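Local coordinates for protein nitrate reductase (Ulva prolifera, PDB 5YLY) that catalyses the first step of nitrate assimilation, its FAD-binding cytochrome b5 reductase domain probably taking electrons from NADH for the reduction of nitrate to nitrite, at residues T192-L197 and D221-H226; R164-A169 and A251-E256; M70-K75 and D134-K139; E59-L64 and T94-R99. All coordinates share one frame; numbering follows the deposited sequence. Where two conformers were deposited one is given.

Contact 1: residues T192-L197 and D221-H226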
# COMPACT_ATOMS: atom_id res chain seq x y z
N THR A 192 7.60 -15.89 -7.47
CA THR A 192 6.96 -14.81 -8.22
C THR A 192 7.90 -13.60 -8.29
O THR A 192 8.57 -13.28 -7.30
CB THR A 192 5.60 -14.44 -7.57
OG1 THR A 192 4.83 -15.64 -7.46
CG2 THR A 192 4.81 -13.40 -8.39
N GLU A 193 8.01 -12.98 -9.47
CA GLU A 193 8.84 -11.79 -9.69
C GLU A 193 7.95 -10.55 -9.60
O GLU A 193 6.74 -10.59 -9.90
CB GLU A 193 9.51 -11.81 -11.08
CG GLU A 193 10.41 -12.98 -11.37
CD GLU A 193 10.92 -12.93 -12.80
OE1 GLU A 193 10.23 -13.47 -13.70
OE2 GLU A 193 11.98 -12.31 -13.02
N ILE A 194 8.56 -9.43 -9.23
CA ILE A 194 7.82 -8.18 -9.03
C ILE A 194 8.53 -7.01 -9.68
O ILE A 194 9.76 -6.93 -9.62
CB ILE A 194 7.68 -7.89 -7.49
CG1 ILE A 194 6.86 -8.98 -6.74
CG2 ILE A 194 7.11 -6.48 -7.20
CD1 ILE A 194 7.16 -8.94 -5.18
N ARG A 195 7.76 -6.07 -10.24
CA ARG A 195 8.29 -4.80 -10.70
C ARG A 195 7.45 -3.71 -10.08
O ARG A 195 6.23 -3.73 -10.24
CB ARG A 195 8.27 -4.66 -12.24
CG ARG A 195 9.26 -5.60 -12.95
CD ARG A 195 10.71 -5.26 -12.63
NE ARG A 195 11.63 -6.16 -13.33
CZ ARG A 195 12.06 -7.33 -12.86
NH1 ARG A 195 11.63 -7.79 -11.68
NH2 ARG A 195 12.89 -8.08 -13.58
N LEU A 196 8.07 -2.78 -9.36
CA LEU A 196 7.31 -1.68 -8.78
C LEU A 196 7.67 -0.37 -9.45
O LEU A 196 8.86 -0.05 -9.63
CB LEU A 196 7.58 -1.60 -7.25
CG LEU A 196 7.06 -0.33 -6.52
CD1 LEU A 196 5.52 -0.28 -6.51
CD2 LEU A 196 7.61 -0.28 -5.08
N LEU A 197 6.64 0.41 -9.78
CA LEU A 197 6.80 1.76 -10.29
C LEU A 197 6.09 2.67 -9.28
O LEU A 197 4.90 2.51 -9.03
CB LEU A 197 6.25 1.89 -11.72
CG LEU A 197 6.24 3.32 -12.34
CD1 LEU A 197 7.64 3.96 -12.33
CD2 LEU A 197 5.76 3.28 -13.78
N ASP A 221 17.26 -10.57 -7.69
CA ASP A 221 16.81 -11.21 -8.93
C ASP A 221 15.30 -11.37 -8.98
O ASP A 221 14.81 -11.91 -9.97
CB ASP A 221 17.50 -12.56 -9.12
CG ASP A 221 18.98 -12.49 -9.40
OD1 ASP A 221 19.49 -11.37 -9.61
OD2 ASP A 221 19.62 -13.54 -9.46
N ARG A 222 14.58 -10.96 -7.92
CA ARG A 222 13.12 -11.15 -7.85
C ARG A 222 12.34 -9.84 -7.89
O ARG A 222 11.15 -9.86 -8.17
CB ARG A 222 12.72 -12.01 -6.62
CG ARG A 222 12.97 -13.50 -6.88
CD ARG A 222 11.80 -14.37 -6.48
NE ARG A 222 11.87 -14.68 -5.05
CZ ARG A 222 10.84 -14.59 -4.24
NH1 ARG A 222 9.64 -14.30 -4.73
NH2 ARG A 222 10.98 -14.82 -2.94
N VAL A 223 12.99 -8.72 -7.65
CA VAL A 223 12.27 -7.43 -7.64
C VAL A 223 13.14 -6.31 -8.17
O VAL A 223 14.37 -6.33 -8.00
CB VAL A 223 11.71 -7.14 -6.20
CG1 VAL A 223 12.83 -6.94 -5.17
CG2 VAL A 223 10.74 -5.95 -6.19
N LYS A 224 12.50 -5.34 -8.84
CA LYS A 224 13.11 -4.07 -9.24
C LYS A 224 12.14 -2.97 -8.84
O LYS A 224 10.91 -3.16 -8.92
CB LYS A 224 13.41 -3.98 -10.73
CG LYS A 224 14.57 -4.88 -11.14
CD LYS A 224 14.97 -4.62 -12.61
CE LYS A 224 15.95 -5.66 -13.09
NZ LYS A 224 17.22 -5.63 -12.32
N ILE A 225 12.70 -1.84 -8.40
CA ILE A 225 11.87 -0.70 -8.00
C ILE A 225 12.33 0.53 -8.77
O ILE A 225 13.54 0.79 -8.85
CB ILE A 225 11.89 -0.49 -6.47
CG1 ILE A 225 11.35 -1.75 -5.70
CG2 ILE A 225 11.08 0.76 -6.06
CD1 ILE A 225 11.77 -1.83 -4.32
N HIS A 226 11.38 1.26 -9.38
CA HIS A 226 11.69 2.48 -10.11
C HIS A 226 10.80 3.57 -9.56
O HIS A 226 9.65 3.30 -9.20
CB HIS A 226 11.47 2.32 -11.60
CG HIS A 226 12.13 3.40 -12.41
ND1 HIS A 226 13.46 3.28 -12.75
CD2 HIS A 226 11.66 4.57 -12.88
CE1 HIS A 226 13.75 4.34 -13.48
NE2 HIS A 226 12.72 5.15 -13.57
O HOH W 1 12.96 -10.33 -11.51
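The guanidinium of Arg195 has one face laid over the aliphatic chain of Lys224, whose CG sits 3.8 Å above the middle of that plane. The two side chains run side by side in the same direction, and the Arg195 chain turns at chi2 (-65°), which puts CD 3.5 Å from Lys224 CB. At the rim of the same guanidinium lies a water, which accepts from Arg195 NH1 and also lies close to Glu193 OE2 and the carbonyl O of Asp221. Arg195 NH1 gives a further bond to its neighbour's carbonyl, Ile194 O, at 2.9 Å, approaching from above the carbonyl plane. The backbone donor Lys224 N reaches that oxygen from the opposite side. A second guanidinium, that of Arg222, uses its edge: NH1 meets Thr192 O in plane and on a lone pair, 3.0 Å away.

The strands themselves run parallel, 8° apart, and Leu196 N to Lys224 O (2.9 Å) is almost straight. Ile194 and Val223 lie alongside each other through their CG2 methyls, whereas Leu196 CD2 crosses to Ile225 CG2 on the same face of the sheet. On the other face Leu197 CD1 touches the rim of the His226 ring, whose NE2 is bonded to Ser239.

This is the parallel pairing inside a beta-alpha-beta unit, strand 193-200, helix 209-218, strand 223-229. Helix 174-185 covers Ile194, helix 245-251 packs on Leu197 and His226, and strand 164-170 continues the sheet beyond 193-200.

Contact 2: residues R164-A169 and A251-E256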
# COMPACT_ATOMS: atom_id res chain seq x y z
N ARG A 164 4.45 -13.27 -12.55
CA ARG A 164 5.00 -11.92 -12.55
C ARG A 164 3.94 -10.89 -12.17
O ARG A 164 2.80 -10.96 -12.66
CB ARG A 164 5.61 -11.59 -13.91
CG ARG A 164 6.74 -12.54 -14.35
CD ARG A 164 7.42 -12.13 -15.64
NE ARG A 164 6.47 -11.68 -16.65
CZ ARG A 164 6.79 -11.17 -17.83
NH1 ARG A 164 5.85 -10.76 -18.66
NH2 ARG A 164 8.07 -11.07 -18.19
N ILE A 165 4.31 -9.95 -11.28
CA ILE A 165 3.35 -8.92 -10.87
C ILE A 165 3.97 -7.56 -11.02
O ILE A 165 4.98 -7.27 -10.36
CB ILE A 165 2.83 -9.12 -9.40
CG1 ILE A 165 2.18 -10.52 -9.19
CG2 ILE A 165 1.86 -7.98 -9.02
CD1 ILE A 165 1.70 -10.83 -7.74
N ASN A 166 3.31 -6.70 -11.82
CA ASN A 166 3.67 -5.29 -11.91
C ASN A 166 2.90 -4.58 -10.83
O ASN A 166 1.73 -4.91 -10.59
CB ASN A 166 3.20 -4.71 -13.26
CG ASN A 166 4.07 -5.07 -14.41
OD1 ASN A 166 5.26 -5.33 -14.25
ND2 ASN A 166 3.48 -5.05 -15.62
N MET A 167 3.50 -3.58 -10.20
CA MET A 167 2.84 -2.78 -9.19
C MET A 167 3.03 -1.33 -9.50
O MET A 167 4.17 -0.88 -9.71
CB MET A 167 3.42 -3.10 -7.80
CG MET A 167 3.29 -4.55 -7.43
SD MET A 167 4.03 -4.82 -5.84
CE MET A 167 3.48 -6.44 -5.58
N ILE A 168 1.93 -0.58 -9.55
CA ILE A 168 2.03 0.85 -9.76
C ILE A 168 1.36 1.52 -8.58
O ILE A 168 0.17 1.31 -8.35
CB ILE A 168 1.46 1.37 -11.11
CG1 ILE A 168 1.98 0.56 -12.32
CG2 ILE A 168 1.74 2.88 -11.24
CD1 ILE A 168 1.37 1.12 -13.72
N ALA A 169 2.13 2.32 -7.86
CA ALA A 169 1.63 3.06 -6.71
C ALA A 169 1.89 4.53 -6.85
O ALA A 169 2.91 4.94 -7.41
CB ALA A 169 2.29 2.53 -5.43
N ALA A 251 10.30 0.33 -16.59
CA ALA A 251 10.11 -0.15 -15.23
C ALA A 251 9.33 -1.43 -15.06
O ALA A 251 9.51 -2.08 -14.03
CB ALA A 251 9.42 0.94 -14.41
N LEU A 252 8.43 -1.77 -15.99
CA LEU A 252 7.52 -2.90 -15.80
C LEU A 252 7.60 -4.02 -16.81
O LEU A 252 8.16 -3.84 -17.90
CB LEU A 252 6.06 -2.34 -15.77
CG LEU A 252 5.79 -1.17 -14.78
CD1 LEU A 252 4.41 -0.61 -15.01
CD2 LEU A 252 5.95 -1.63 -13.28
N PHE A 253 7.00 -5.17 -16.48
CA PHE A 253 6.91 -6.30 -17.42
C PHE A 253 5.80 -6.02 -18.45
O PHE A 253 4.76 -5.45 -18.10
CB PHE A 253 6.51 -7.59 -16.67
CG PHE A 253 7.49 -8.12 -15.65
CD1 PHE A 253 8.77 -8.52 -16.03
CD2 PHE A 253 7.11 -8.29 -14.33
CE1 PHE A 253 9.67 -9.04 -15.09
CE2 PHE A 253 8.00 -8.83 -13.39
CZ PHE A 253 9.27 -9.20 -13.78
N ARG A 254 5.99 -6.50 -19.69
CA ARG A 254 4.94 -6.43 -20.70
C ARG A 254 3.99 -7.58 -20.38
O ARG A 254 4.39 -8.52 -19.69
CB ARG A 254 5.52 -6.63 -22.11
CG ARG A 254 6.33 -5.43 -22.60
CD ARG A 254 6.50 -5.40 -24.11
NE ARG A 254 5.31 -4.96 -24.84
CZ ARG A 254 4.96 -3.70 -25.05
NH1 ARG A 254 3.85 -3.41 -25.73
NH2 ARG A 254 5.70 -2.71 -24.58
N TYR A 255 2.74 -7.52 -20.85
CA TYR A 255 1.82 -8.63 -20.61
C TYR A 255 2.23 -9.91 -21.38
O TYR A 255 2.62 -9.87 -22.54
CB TYR A 255 0.35 -8.27 -20.94
CG TYR A 255 -0.57 -9.47 -20.87
CD1 TYR A 255 -0.91 -10.04 -19.65
CD2 TYR A 255 -1.00 -10.11 -22.03
CE1 TYR A 255 -1.69 -11.19 -19.57
CE2 TYR A 255 -1.78 -11.27 -21.97
CZ TYR A 255 -2.13 -11.80 -20.74
OH TYR A 255 -2.91 -12.93 -20.67
N GLU A 256 2.10 -11.04 -20.69
CA GLU A 256 2.27 -12.42 -21.15
C GLU A 256 1.33 -13.20 -20.23
O GLU A 256 1.17 -12.77 -19.08
CB GLU A 256 3.71 -12.92 -20.89
CG GLU A 256 4.72 -12.62 -21.99
CD GLU A 256 6.15 -12.92 -21.58
OE1 GLU A 256 6.40 -14.02 -21.04
OE2 GLU A 256 7.02 -12.04 -21.77
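Asn166 and Phe253 exchange two hydrogen bonds, the side-chain amide of one reading the backbone of the other: Asn166 OD1 accepts from Phe253 N at 2.8 Å, and Asn166 ND2 donates to Phe253 O at 2.8 Å. The second bond is nearly straight (169°), lies in the amide plane and falls on a lone pair of the carbonyl. Gripped at both ends, the amide is fixed in its rotation, and ND2 has a further partner in Ser261 OG. The pair ties a central strand of the parallel sheet of the NAD-binding domain to the loop that leaves helix 245-251, where Leu252 is the first residue to depart from helical geometry.

Charge enters with Arg164. In the conformer described, its NH1 makes a long salt bridge of 3.6 Å to Glu256 OE2, while its NE is bonded to Thr259 OG1. The guanidinium is sandwiched: Glu256 OE1 stands over one face toward the rim, and the opposite face rests on Phe253, the two planes 20° apart and their centres 4.3 Å apart. The flat group is offset toward the CB side of the ring, with Arg164 NH2 3.4 Å from Phe253 CD1. The bend at chi3 (-42°) turns NE back over the ring.

Farther along the strand the contact becomes apolar. The side chains of Ile168 and Leu252 cross at about a right angle, CD1 against CD1. Arg195 of the adjacent strand packs on Phe253. Over the middle of the ring it is Arg164 CD that sits, 3.7 Å from the Phe253 centroid and almost on its normal, a CH-pi contact.

Contact 3: residues M70-K75 and D134-K139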
# COMPACT_ATOMS: atom_id res chain seq x y z
N MET A 70 -8.10 -2.67 5.73
CA MET A 70 -9.06 -2.47 6.83
C MET A 70 -9.62 -1.07 6.79
O MET A 70 -8.99 -0.17 6.24
CB MET A 70 -8.36 -2.69 8.19
CG MET A 70 -7.20 -1.75 8.43
SD MET A 70 -6.16 -1.98 9.92
CE MET A 70 -6.19 -3.71 10.08
N LEU A 71 -10.77 -0.87 7.43
CA LEU A 71 -11.33 0.47 7.55
C LEU A 71 -11.12 0.85 9.00
O LEU A 71 -11.43 0.08 9.91
CB LEU A 71 -12.84 0.48 7.18
CG LEU A 71 -13.15 0.01 5.78
CD1 LEU A 71 -14.67 -0.02 5.55
CD2 LEU A 71 -12.47 0.88 4.74
N ILE A 72 -10.55 2.01 9.21
CA ILE A 72 -10.30 2.46 10.57
C ILE A 72 -11.14 3.70 10.81
O ILE A 72 -11.19 4.57 9.94
CB ILE A 72 -8.80 2.76 10.77
CG1 ILE A 72 -7.98 1.45 10.55
CG2 ILE A 72 -8.53 3.37 12.15
CD1 ILE A 72 -6.58 1.59 10.43
N ARG A 73 -11.79 3.75 11.97
CA ARG A 73 -12.66 4.89 12.26
C ARG A 73 -12.58 5.36 13.69
O ARG A 73 -12.15 4.61 14.58
CB ARG A 73 -14.13 4.59 11.88
CG ARG A 73 -14.84 3.68 12.85
CD ARG A 73 -16.27 3.38 12.39
NE ARG A 73 -17.04 2.89 13.52
CZ ARG A 73 -18.37 2.81 13.53
NH1 ARG A 73 -19.00 2.39 14.62
NH2 ARG A 73 -19.07 3.14 12.45
N LYS A 74 -13.05 6.60 13.92
CA LYS A 74 -13.14 7.16 15.25
C LYS A 74 -14.23 8.21 15.30
O LYS A 74 -14.39 9.00 14.36
CB LYS A 74 -11.80 7.77 15.75
CG LYS A 74 -11.77 7.88 17.28
CD LYS A 74 -10.45 8.37 17.84
CE LYS A 74 -10.56 8.72 19.32
NZ LYS A 74 -10.98 7.58 20.18
N LYS A 75 -14.96 8.21 16.41
CA LYS A 75 -16.00 9.21 16.70
C LYS A 75 -15.29 10.36 17.40
O LYS A 75 -14.64 10.15 18.44
CB LYS A 75 -17.07 8.62 17.64
CG LYS A 75 -18.14 7.74 17.02
CD LYS A 75 -17.86 6.26 17.27
CE LYS A 75 -17.27 5.60 16.05
NZ LYS A 75 -16.18 4.66 16.37
N ASP A 134 -5.42 5.66 23.67
CA ASP A 134 -6.66 6.01 22.96
C ASP A 134 -7.00 4.86 22.02
O ASP A 134 -6.12 4.06 21.67
CB ASP A 134 -6.48 7.31 22.13
CG ASP A 134 -6.32 8.57 22.94
OD1 ASP A 134 -6.48 8.50 24.19
OD2 ASP A 134 -6.01 9.64 22.33
N THR A 135 -8.26 4.77 21.59
CA THR A 135 -8.68 3.68 20.72
C THR A 135 -9.26 4.14 19.40
O THR A 135 -9.68 5.29 19.26
CB THR A 135 -9.74 2.81 21.45
OG1 THR A 135 -10.90 3.62 21.69
CG2 THR A 135 -9.22 2.21 22.76
N VAL A 136 -9.30 3.22 18.43
CA VAL A 136 -9.95 3.41 17.14
C VAL A 136 -10.79 2.15 16.92
O VAL A 136 -10.60 1.15 17.61
CB VAL A 136 -8.99 3.63 15.94
CG1 VAL A 136 -8.15 4.89 16.11
CG2 VAL A 136 -8.13 2.37 15.67
N GLU A 137 -11.69 2.19 15.94
CA GLU A 137 -12.47 1.00 15.60
C GLU A 137 -12.00 0.50 14.29
O GLU A 137 -11.70 1.29 13.40
CB GLU A 137 -13.98 1.29 15.61
CG GLU A 137 -14.52 1.34 17.02
CD GLU A 137 -16.02 1.50 17.12
OE1 GLU A 137 -16.63 2.01 16.16
OE2 GLU A 137 -16.57 1.12 18.18
N VAL A 138 -11.90 -0.83 14.16
CA VAL A 138 -11.36 -1.46 12.96
C VAL A 138 -12.35 -2.43 12.34
O VAL A 138 -12.81 -3.35 13.03
CB VAL A 138 -10.00 -2.17 13.27
CG1 VAL A 138 -9.34 -2.66 11.99
CG2 VAL A 138 -9.06 -1.22 14.02
N LYS A 139 -12.61 -2.29 11.04
CA LYS A 139 -13.48 -3.22 10.31
C LYS A 139 -12.75 -3.80 9.10
O LYS A 139 -12.20 -3.07 8.27
CB LYS A 139 -14.81 -2.54 9.90
CG LYS A 139 -15.75 -3.51 9.14
CD LYS A 139 -17.17 -2.97 8.94
CE LYS A 139 -18.05 -3.29 10.12
NZ LYS A 139 -19.49 -3.03 9.83
O HOH W 2 -9.83 6.92 22.79
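Arg73, Lys75 and Glu137 carry the charged part of this contact: three nitrogens, two of Arg73 and one of Lys75, converge on Glu137 OE1. Arg73 meets Glu137 OE1 side-on through NE (2.8 Å) and NH1 (2.9 Å), its guanidinium nearly coplanar with the carboxylate. Arg73 reaches OE1 with a chain extended from CG to NE, after CG has taken the place between backbone N and carbonyl carbon (chi1 76°). Lys75 NZ comes instead from above the carboxylate plane, 2.7 Å from Glu137 OE1.

Among neutral acceptors, Lys74 NZ donates to Thr135 O at 2.8 Å and to a water that also accepts from Thr135 N.

The backbones pair antiparallel: Leu71 with Lys139 and Arg73 with Glu137 are hydrogen-bonded pairs, and Ile72 with Val138 is the non-hydrogen-bonded pair between them.

Among apolar contacts, in the conformer described, Met70 CE touches Val138 CG1, and Ile72 CG2 meets Val136 CG2 at 3.7 Å. Ile72 also packs on Tyr90 and Phe123, residues that probably bind FAD.

In this antiparallel sheet of the FAD-binding domain, Ile72 and Val138 lie on the face turned to Phe102, Tyr90 and Phe123; the other carries the charged cluster, beside Leu71. Two cations around one oxygen would be expected to keep Glu137 ionised.

Contact 4: residues E59-L64 and T94-R99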
# COMPACT_ATOMS: atom_id res chain seq x y z
N GLU A 59 -1.18 -12.31 21.53
CA GLU A 59 -0.84 -13.47 20.68
C GLU A 59 -1.86 -13.62 19.53
O GLU A 59 -1.82 -14.61 18.78
CB GLU A 59 -0.76 -14.74 21.52
CG GLU A 59 0.49 -14.84 22.38
CD GLU A 59 0.42 -15.95 23.41
OE1 GLU A 59 -0.19 -17.01 23.12
OE2 GLU A 59 0.98 -15.77 24.51
N GLN A 60 -2.75 -12.65 19.38
CA GLN A 60 -3.85 -12.75 18.43
C GLN A 60 -3.43 -12.55 17.00
O GLN A 60 -2.61 -11.70 16.70
CB GLN A 60 -5.01 -11.81 18.82
CG GLN A 60 -6.33 -12.11 18.09
CD GLN A 60 -7.45 -11.16 18.42
OE1 GLN A 60 -7.24 -9.98 18.72
NE2 GLN A 60 -8.67 -11.65 18.36
N LEU A 61 -3.99 -13.40 16.13
CA LEU A 61 -3.78 -13.33 14.68
C LEU A 61 -4.58 -12.12 14.17
O LEU A 61 -5.73 -11.94 14.58
CB LEU A 61 -4.36 -14.63 14.07
CG LEU A 61 -4.28 -14.83 12.54
CD1 LEU A 61 -2.84 -14.98 12.09
CD2 LEU A 61 -5.08 -16.05 12.14
N LEU A 62 -3.99 -11.32 13.28
CA LEU A 62 -4.72 -10.19 12.72
C LEU A 62 -5.89 -10.66 11.85
O LEU A 62 -6.99 -10.14 12.01
CB LEU A 62 -3.78 -9.30 11.90
CG LEU A 62 -4.42 -8.08 11.21
CD1 LEU A 62 -5.10 -7.12 12.23
CD2 LEU A 62 -3.37 -7.35 10.37
N GLY A 63 -5.63 -11.60 10.95
CA GLY A 63 -6.64 -12.15 10.05
C GLY A 63 -6.89 -11.27 8.84
O GLY A 63 -8.04 -11.06 8.45
N LEU A 64 -5.81 -10.74 8.27
CA LEU A 64 -5.85 -9.88 7.09
C LEU A 64 -5.20 -10.63 5.94
O LEU A 64 -3.97 -10.70 5.87
CB LEU A 64 -5.11 -8.52 7.34
CG LEU A 64 -5.21 -7.51 6.17
CD1 LEU A 64 -6.69 -7.08 5.91
CD2 LEU A 64 -4.35 -6.26 6.45
N THR A 94 2.29 -4.32 8.68
CA THR A 94 2.43 -5.66 9.26
C THR A 94 1.20 -6.43 8.75
O THR A 94 0.21 -5.81 8.33
CB THR A 94 2.48 -5.67 10.81
OG1 THR A 94 1.31 -5.02 11.32
CG2 THR A 94 3.71 -4.98 11.36
N ALA A 95 1.25 -7.75 8.80
CA ALA A 95 0.06 -8.53 8.41
C ALA A 95 -0.03 -9.77 9.33
O ALA A 95 0.37 -9.65 10.51
CB ALA A 95 0.12 -8.88 6.92
N ASN A 96 -0.46 -10.94 8.82
CA ASN A 96 -0.66 -12.12 9.69
C ASN A 96 0.59 -12.64 10.38
O ASN A 96 0.48 -13.25 11.44
CB ASN A 96 -1.37 -13.24 8.95
CG ASN A 96 -2.82 -12.93 8.67
OD1 ASN A 96 -3.39 -12.02 9.28
ND2 ASN A 96 -3.45 -13.67 7.76
N GLU A 97 1.77 -12.37 9.82
CA GLU A 97 3.05 -12.80 10.41
C GLU A 97 3.32 -12.15 11.79
O GLU A 97 4.15 -12.65 12.55
CB GLU A 97 4.22 -12.50 9.44
CG GLU A 97 4.70 -11.03 9.42
CD GLU A 97 3.69 -9.98 8.99
OE1 GLU A 97 2.83 -10.30 8.14
OE2 GLU A 97 3.76 -8.84 9.50
N THR A 98 2.67 -11.01 12.07
CA THR A 98 2.88 -10.27 13.32
C THR A 98 1.64 -10.44 14.20
O THR A 98 0.59 -9.87 13.91
CB THR A 98 3.11 -8.79 13.00
OG1 THR A 98 4.24 -8.67 12.14
CG2 THR A 98 3.32 -7.95 14.26
N ARG A 99 1.79 -11.16 15.31
CA ARG A 99 0.70 -11.37 16.24
C ARG A 99 0.65 -10.27 17.32
O ARG A 99 1.67 -9.71 17.70
CB ARG A 99 0.82 -12.74 16.92
CG ARG A 99 0.56 -13.90 15.96
CD ARG A 99 0.68 -15.23 16.69
NE ARG A 99 0.34 -16.36 15.82
CZ ARG A 99 -0.87 -16.90 15.71
NH1 ARG A 99 -1.06 -17.94 14.90
NH2 ARG A 99 -1.89 -16.42 16.40
O HOH W 3 -1.22 -11.65 12.98
O HOH W 4 -1.34 -11.61 6.01
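Asn96 points its amide at the facing loop, where OD1 serves two consecutive backbone N-H groups, those of Gly63 and Leu64. Asn96 OD1 accepts from Gly63 N at 2.8 Å and from Leu64 N at 2.9 Å, the latter the straighter bond (159° against 131°). Both donors are tilted from the amide plane. With chi1 at -71°, Asn96 CG stands anti to its own carbonyl carbon, and the amide extends across to the opposing loop. Leu61 crosses Asn96 obliquely and sets CD1 against its CB (3.9 Å).

Arg99 is turned quite differently. Its chain stays extended from CG to NE and runs close beside Glu59 O, with Arg99 CD only 3.3 Å from it. The end of the chain then offers NH2 to that same oxygen at 3.0 Å, so the acceptor lies at the guanidinium edge, while Leu61 CD1 is over one face.

Two waters fill in the polar links. One takes Leu62 N as donor and gives to Asn96 O and Thr98 O; the other joins Leu64 O to Asn96 N. Within 94-99, Glu97 OE2 accepts from Ala95 N at 2.8 Å and from Thr98 OG1, so that one carboxylate oxygen joins both ends of the turn. Behind Leu62 lies Phe102 of strand 101-107.

The whole joins two connections of the FAD-binding antiparallel sheet, the loop before strand 69-75 and the loop before strand 101-107; the 94-99 side is a type I beta turn, Ala95 to Thr98, whose second residue, Asn96, clasps the facing loop.

In the fold
From the N terminus, segment 59-64 comes first and 70-75 follows it; 94-99 then closes contact 4, and 134-139 closes contact 3. The two therefore cross along the chain, and they touch where Met70 CE packs on Leu62 CD1, tying loops and strands of the FAD-binding sheet together. The chain next enters the NAD-binding part. Strand 164-169 opens contact 2, which closes only at 251-256, and contact 1 (192-197 with 221-226) is nested inside that long loop. Neighbouring strands 164-170 and 193-200 join these two, Arg195 O and Met167 N, 2.7 Å apart, probably hydrogen-bonding between them. Contacts 1 and 3, on opposite sides of the chain's centre, have centres about 33 Å apart.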